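Local atomic coordinates of citrate synthase (Thermotoga maritima, PDB entry 2P2W), a protein that probably catalyses the condensation of oxaloacetate with acetyl-CoA and water to give citrate and free CoA, a step of the tricarboxylic acid cycle. Residues Pro219-Glu224 with Glu232-Lys237; Glu284-Ile287 with Lys291-Asn294. All coordinates share one frame; numbering follows the deposited sequence.

Interaction 1 of 2, residues Pro219-Glu224 with Glu232-Lys237; sequences PPMLEE and EEFVQK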
loop_
_atom_site.group_PDB
_atom_site.type_symbol
_atom_site.label_atom_id
_atom_site.label_comp_id
_atom_site.label_asym_id
_atom_site.label_seq_id
_atom_site.Cartn_x
_atom_site.Cartn_y
_atom_site.Cartn_z
ATOM N N PRO A 219 14.372 -20.817 3.409
ATOM C CA PRO A 219 14.276 -22.257 3.591
ATOM C C PRO A 219 14.454 -23.061 2.281
ATOM O O PRO A 219 15.244 -23.989 2.196
ATOM C CB PRO A 219 12.950 -22.527 4.301
ATOM C CG PRO A 219 12.704 -21.294 5.162
ATOM C CD PRO A 219 13.316 -20.171 4.200
ATOM N N PRO A 220 13.705 -22.697 1.224
ATOM C CA PRO A 220 13.810 -23.403 -0.063
ATOM C C PRO A 220 15.203 -23.252 -0.687
ATOM O O PRO A 220 15.713 -24.162 -1.359
ATOM C CB PRO A 220 12.734 -22.733 -0.919
ATOM C CG PRO A 220 11.998 -21.652 -0.174
ATOM C CD PRO A 220 12.666 -21.657 1.165
ATOM N N MET A 221 15.809 -22.090 -0.474
ATOM C CA MET A 221 17.139 -21.828 -1.005
ATOM C C MET A 221 18.142 -22.716 -0.280
ATOM O O MET A 221 19.024 -23.311 -0.900
ATOM C CB MET A 221 17.518 -20.361 -0.806
ATOM C CG MET A 221 18.918 -20.030 -1.287
ATOM S SD MET A 221 19.529 -18.481 -0.605
ATOM C CE MET A 221 19.810 -18.946 1.092
ATOM N N LEU A 222 18.000 -22.800 1.039
ATOM C CA LEU A 222 18.890 -23.630 1.843
ATOM C C LEU A 222 18.779 -25.089 1.401
ATOM O O LEU A 222 19.781 -25.798 1.299
ATOM C CB LEU A 222 18.533 -23.494 3.331
ATOM C CG LEU A 222 18.736 -22.092 3.921
ATOM C CD1 LEU A 222 18.248 -22.049 5.368
ATOM C CD2 LEU A 222 20.209 -21.715 3.831
ATOM N N GLU A 223 17.556 -25.535 1.130
ATOM C CA GLU A 223 17.335 -26.908 0.698
ATOM C C GLU A 223 17.891 -27.123 -0.705
ATOM O O GLU A 223 18.393 -28.208 -1.027
ATOM C CB GLU A 223 15.838 -27.237 0.788
ATOM C CG GLU A 223 15.434 -27.491 2.245
ATOM C CD GLU A 223 13.956 -27.298 2.554
ATOM O OE1 GLU A 223 13.212 -26.783 1.699
ATOM O OE2 GLU A 223 13.550 -27.640 3.685
ATOM N N GLU A 224 17.830 -26.078 -1.529
ATOM C CA GLU A 224 18.352 -26.146 -2.888
ATOM C C GLU A 224 19.861 -26.367 -2.809
ATOM O O GLU A 224 20.437 -27.101 -3.614
ATOM C CB GLU A 224 18.065 -24.841 -3.633
ATOM C CG GLU A 224 18.287 -24.930 -5.129
ATOM C CD GLU A 224 18.237 -23.574 -5.811
ATOM O OE1 GLU A 224 17.409 -22.731 -5.405
ATOM O OE2 GLU A 224 19.017 -23.359 -6.760
ATOM N N GLU A 232 29.894 -23.560 -1.508
ATOM C CA GLU A 232 30.788 -22.874 -2.436
ATOM C C GLU A 232 30.267 -22.873 -3.871
ATOM O O GLU A 232 30.213 -21.828 -4.522
ATOM C CB GLU A 232 32.179 -23.504 -2.403
ATOM C CG GLU A 232 33.155 -22.834 -3.350
ATOM C CD GLU A 232 34.519 -23.482 -3.334
ATOM O OE1 GLU A 232 34.685 -24.504 -2.636
ATOM O OE2 GLU A 232 35.424 -22.973 -4.022
ATOM N N GLU A 233 29.881 -24.047 -4.361
ATOM C CA GLU A 233 29.370 -24.185 -5.722
ATOM C C GLU A 233 28.106 -23.361 -5.967
ATOM O O GLU A 233 27.938 -22.757 -7.031
ATOM C CB GLU A 233 29.080 -25.655 -6.020
ATOM C CG GLU A 233 28.629 -25.920 -7.448
ATOM C CD GLU A 233 28.725 -27.386 -7.823
ATOM O OE1 GLU A 233 29.401 -28.145 -7.093
ATOM O OE2 GLU A 233 28.125 -27.782 -8.848
ATOM N N PHE A 234 27.209 -23.348 -4.988
ATOM C CA PHE A 234 25.965 -22.601 -5.114
ATOM C C PHE A 234 26.226 -21.100 -5.197
ATOM O O PHE A 234 25.639 -20.404 -6.030
ATOM C CB PHE A 234 25.054 -22.882 -3.921
ATOM C CG PHE A 234 23.776 -22.097 -3.941
ATOM C CD1 PHE A 234 22.733 -22.461 -4.787
ATOM C CD2 PHE A 234 23.622 -20.982 -3.122
ATOM C CE1 PHE A 234 21.550 -21.723 -4.816
ATOM C CE2 PHE A 234 22.445 -20.237 -3.143
ATOM C CZ PHE A 234 21.407 -20.608 -3.991
ATOM N N VAL A 235 27.097 -20.605 -4.324
ATOM C CA VAL A 235 27.421 -19.181 -4.304
ATOM C C VAL A 235 28.062 -18.739 -5.619
ATOM O O VAL A 235 27.673 -17.722 -6.191
ATOM C CB VAL A 235 28.364 -18.834 -3.124
ATOM C CG1 VAL A 235 28.815 -17.383 -3.218
ATOM C CG2 VAL A 235 27.640 -19.069 -1.801
ATOM N N GLN A 236 29.035 -19.508 -6.100
ATOM C CA GLN A 236 29.702 -19.172 -7.353
ATOM C C GLN A 236 28.703 -19.138 -8.504
ATOM O O GLN A 236 28.780 -18.272 -9.379
ATOM C CB GLN A 236 30.820 -20.174 -7.651
ATOM C CG GLN A 236 32.049 -19.985 -6.780
ATOM C CD GLN A 236 32.569 -18.553 -6.816
ATOM O OE1 GLN A 236 32.722 -17.965 -7.887
ATOM N NE2 GLN A 236 32.850 -17.992 -5.646
ATOM N N LYS A 237 27.766 -20.082 -8.492
ATOM C CA LYS A 237 26.728 -20.162 -9.511
ATOM C C LYS A 237 25.867 -18.903 -9.468
ATOM O O LYS A 237 25.514 -18.344 -10.506
ATOM C CB LYS A 237 25.847 -21.391 -9.270
ATOM C CG LYS A 237 24.558 -21.416 -10.084
ATOM C CD LYS A 237 23.571 -22.429 -9.517
ATOM C CE LYS A 237 22.682 -23.016 -10.599
ATOM N NZ LYS A 237 21.406 -23.549 -10.038
#
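Phe234 reaches across from helix 231-241 to Met221 and Glu224 of helix 214-225, and its ring meets both of them. CZ of Phe234 lies 3.7 Å from CG of Met221, the side chains crossing at about a right angle. Met221 SD sits 5.4 Å from the Phe234 ring centroid and 69° off its normal, an oblique Met-aromatic contact. At the ring edge, in its plane, Glu224 OE2 is 3.6 Å from Phe234 CE1, with the carboxylate perpendicular to the ring. The axes of 219-224 and 232-237 approach no closer than 11.5 Å, their N-to-C directions 116° apart; with CG anti to the backbone N (chi1 177°), Phe234 spans this distance. These are consecutive helices joined by a short loop in the largely helical citrate synthase fold. Replacing Phe234 by an alanine is likely to open a gap beside Met221 CG and leave the Glu224 carboxylate without the ring edge. Lys237 NZ stays 4.1 Å from Glu224 OE2, opposite charges too far apart for a salt bridge. Glu224 is anchored instead through OE1 by a salt bridge to Arg243, whose side chain also touches Phe234. Met221 also touches Leu283 of helix 275-289 and Met246.

Interaction 2 of 2, residues Glu284-Ile287 with Lys291-Asn294; sequences EEYI and KIKN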
loop_
_atom_site.group_PDB
_atom_site.type_symbol
_atom_site.label_atom_id
_atom_site.label_comp_id
_atom_site.label_asym_id
_atom_site.label_seq_id
_atom_site.Cartn_x
_atom_site.Cartn_y
_atom_site.Cartn_z
ATOM N N GLU A 284 26.974 -18.324 5.470
ATOM C CA GLU A 284 27.524 -17.087 6.009
ATOM C C GLU A 284 29.044 -17.186 6.067
ATOM O O GLU A 284 29.751 -16.252 5.683
ATOM C CB GLU A 284 26.991 -16.818 7.416
ATOM C CG GLU A 284 27.786 -15.750 8.153
ATOM C CD GLU A 284 27.279 -15.497 9.553
ATOM O OE1 GLU A 284 26.160 -15.947 9.876
ATOM O OE2 GLU A 284 28.002 -14.840 10.332
ATOM N N GLU A 285 29.542 -18.319 6.551
ATOM C CA GLU A 285 30.983 -18.518 6.660
ATOM C C GLU A 285 31.681 -18.320 5.323
ATOM O O GLU A 285 32.693 -17.623 5.239
ATOM C CB GLU A 285 31.310 -19.923 7.176
ATOM C CG GLU A 285 32.801 -20.136 7.434
ATOM C CD GLU A 285 33.158 -21.592 7.677
ATOM O OE1 GLU A 285 33.150 -22.375 6.703
ATOM O OE2 GLU A 285 33.440 -21.958 8.839
ATOM N N TYR A 286 31.144 -18.934 4.277
ATOM C CA TYR A 286 31.755 -18.831 2.963
ATOM C C TYR A 286 31.700 -17.427 2.369
ATOM O O TYR A 286 32.699 -16.921 1.847
ATOM C CB TYR A 286 31.106 -19.820 1.992
ATOM C CG TYR A 286 31.689 -19.745 0.601
ATOM C CD1 TYR A 286 32.806 -20.507 0.255
ATOM C CD2 TYR A 286 31.174 -18.862 -0.349
ATOM C CE1 TYR A 286 33.395 -20.389 -0.998
ATOM C CE2 TYR A 286 31.756 -18.734 -1.607
ATOM C CZ TYR A 286 32.868 -19.500 -1.923
ATOM O OH TYR A 286 33.457 -19.376 -3.160
ATOM N N ILE A 287 30.530 -16.804 2.448
ATOM C CA ILE A 287 30.342 -15.474 1.892
ATOM C C ILE A 287 31.146 -14.404 2.620
ATOM O O ILE A 287 31.774 -13.562 1.983
ATOM C CB ILE A 287 28.841 -15.102 1.874
ATOM C CG1 ILE A 287 28.132 -15.951 0.815
ATOM C CG2 ILE A 287 28.662 -13.608 1.590
ATOM C CD1 ILE A 287 26.635 -15.727 0.717
ATOM N N LYS A 291 34.714 -12.610 1.555
ATOM C CA LYS A 291 34.314 -11.231 1.288
ATOM C C LYS A 291 33.536 -11.091 -0.015
ATOM O O LYS A 291 33.696 -10.109 -0.747
ATOM C CB LYS A 291 35.544 -10.317 1.249
ATOM C CG LYS A 291 36.255 -10.186 2.582
ATOM C CD LYS A 291 37.356 -9.133 2.532
ATOM C CE LYS A 291 38.002 -8.962 3.891
ATOM N NZ LYS A 291 38.570 -10.248 4.373
ATOM N N ILE A 292 32.687 -12.072 -0.296
ATOM C CA ILE A 292 31.887 -12.068 -1.512
ATOM C C ILE A 292 30.934 -10.873 -1.548
ATOM O O ILE A 292 30.016 -10.776 -0.733
ATOM C CB ILE A 292 31.061 -13.365 -1.632
ATOM C CG1 ILE A 292 31.989 -14.580 -1.569
ATOM C CG2 ILE A 292 30.271 -13.369 -2.936
ATOM C CD1 ILE A 292 32.978 -14.663 -2.715
ATOM N N LYS A 293 31.171 -9.968 -2.496
ATOM C CA LYS A 293 30.350 -8.773 -2.679
ATOM C C LYS A 293 30.235 -7.905 -1.432
ATOM O O LYS A 293 29.399 -7.005 -1.370
ATOM C CB LYS A 293 28.951 -9.172 -3.160
ATOM C CG LYS A 293 28.944 -9.861 -4.516
ATOM C CD LYS A 293 27.539 -10.279 -4.936
ATOM C CE LYS A 293 26.752 -9.116 -5.531
ATOM N NZ LYS A 293 25.290 -9.405 -5.551
ATOM N N ASN A 294 31.087 -8.168 -0.448
ATOM C CA ASN A 294 31.076 -7.415 0.799
ATOM C C ASN A 294 29.676 -7.414 1.423
ATOM O O ASN A 294 29.261 -6.416 2.008
ATOM C CB ASN A 294 31.528 -5.968 0.558
ATOM C CG ASN A 294 31.738 -5.194 1.853
ATOM O OD1 ASN A 294 31.392 -4.015 1.946
ATOM N ND2 ASN A 294 32.319 -5.849 2.853
#
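The Tyr286 ring meets Ile292 obliquely, with CE2 of Tyr286 4.2 Å from CG1 of Ile292; Glu232 and Val235 of helix 231-241 also pack against this ring. Its OH is hydrogen-bonded to Gln236 NE2, so the phenol is tied to that neighbouring helix while CE2 meets the chain leaving its own helix. The turn that brings Ile292 here is a Schellman motif at the C-terminal end of helix 275-289. Lys291 takes positive phi (50°), the left-handed helical conformation, which ends the helix and turns the chain so that two bonds run back into the last turn. One of them is the 6-to-1 bond of the motif: Ile292 N donates to Ile287 O over 2.9 Å, in the carbonyl plane and moderately bent at the hydrogen (148°). Lys291 N is also close to this oxygen, but its angle is too poor for a bond. The same turn sets the two isoleucines against each other, the apolar pair that commonly accompanies this bond in Schellman caps. Their side chains cross at about a right angle, with CG2 of Ile287 4.0 Å from CB of Ile292. Ile287 CG2 stands anti to its own N, on the side that meets the loop, and Phe248 and Ile295 continue the apolar surroundings of Ile287. Beyond the cap the loop turns tightly, Asn294 N bonding to Lys291 O. Ile292 CG1 lies alongside the capped peptide, 3.7 Å from Ile287 O and 3.9 Å from Ile287 CA.

In the fold
Along the chain the contacts come in series: interaction 1 joins helices 214-225 and 231-241, and interaction 2 then closes the end of helix 275-289. Their centres are 13 Å apart, on the same side of the chain's centre. Helix 231-241 links them, since Phe234 points to helix 214-225 while Val235 and Gln236 face helix 275-289. Val235 makes the apolar part of this link, its CG2 packing 4.1 Å from Ile287 CG1. The side chains of Met221 and Ile287 each lie about 12 Å from the bound citrate, so these two side chains do not touch the ligand; the contacts probably belong to the shell of helices around the site.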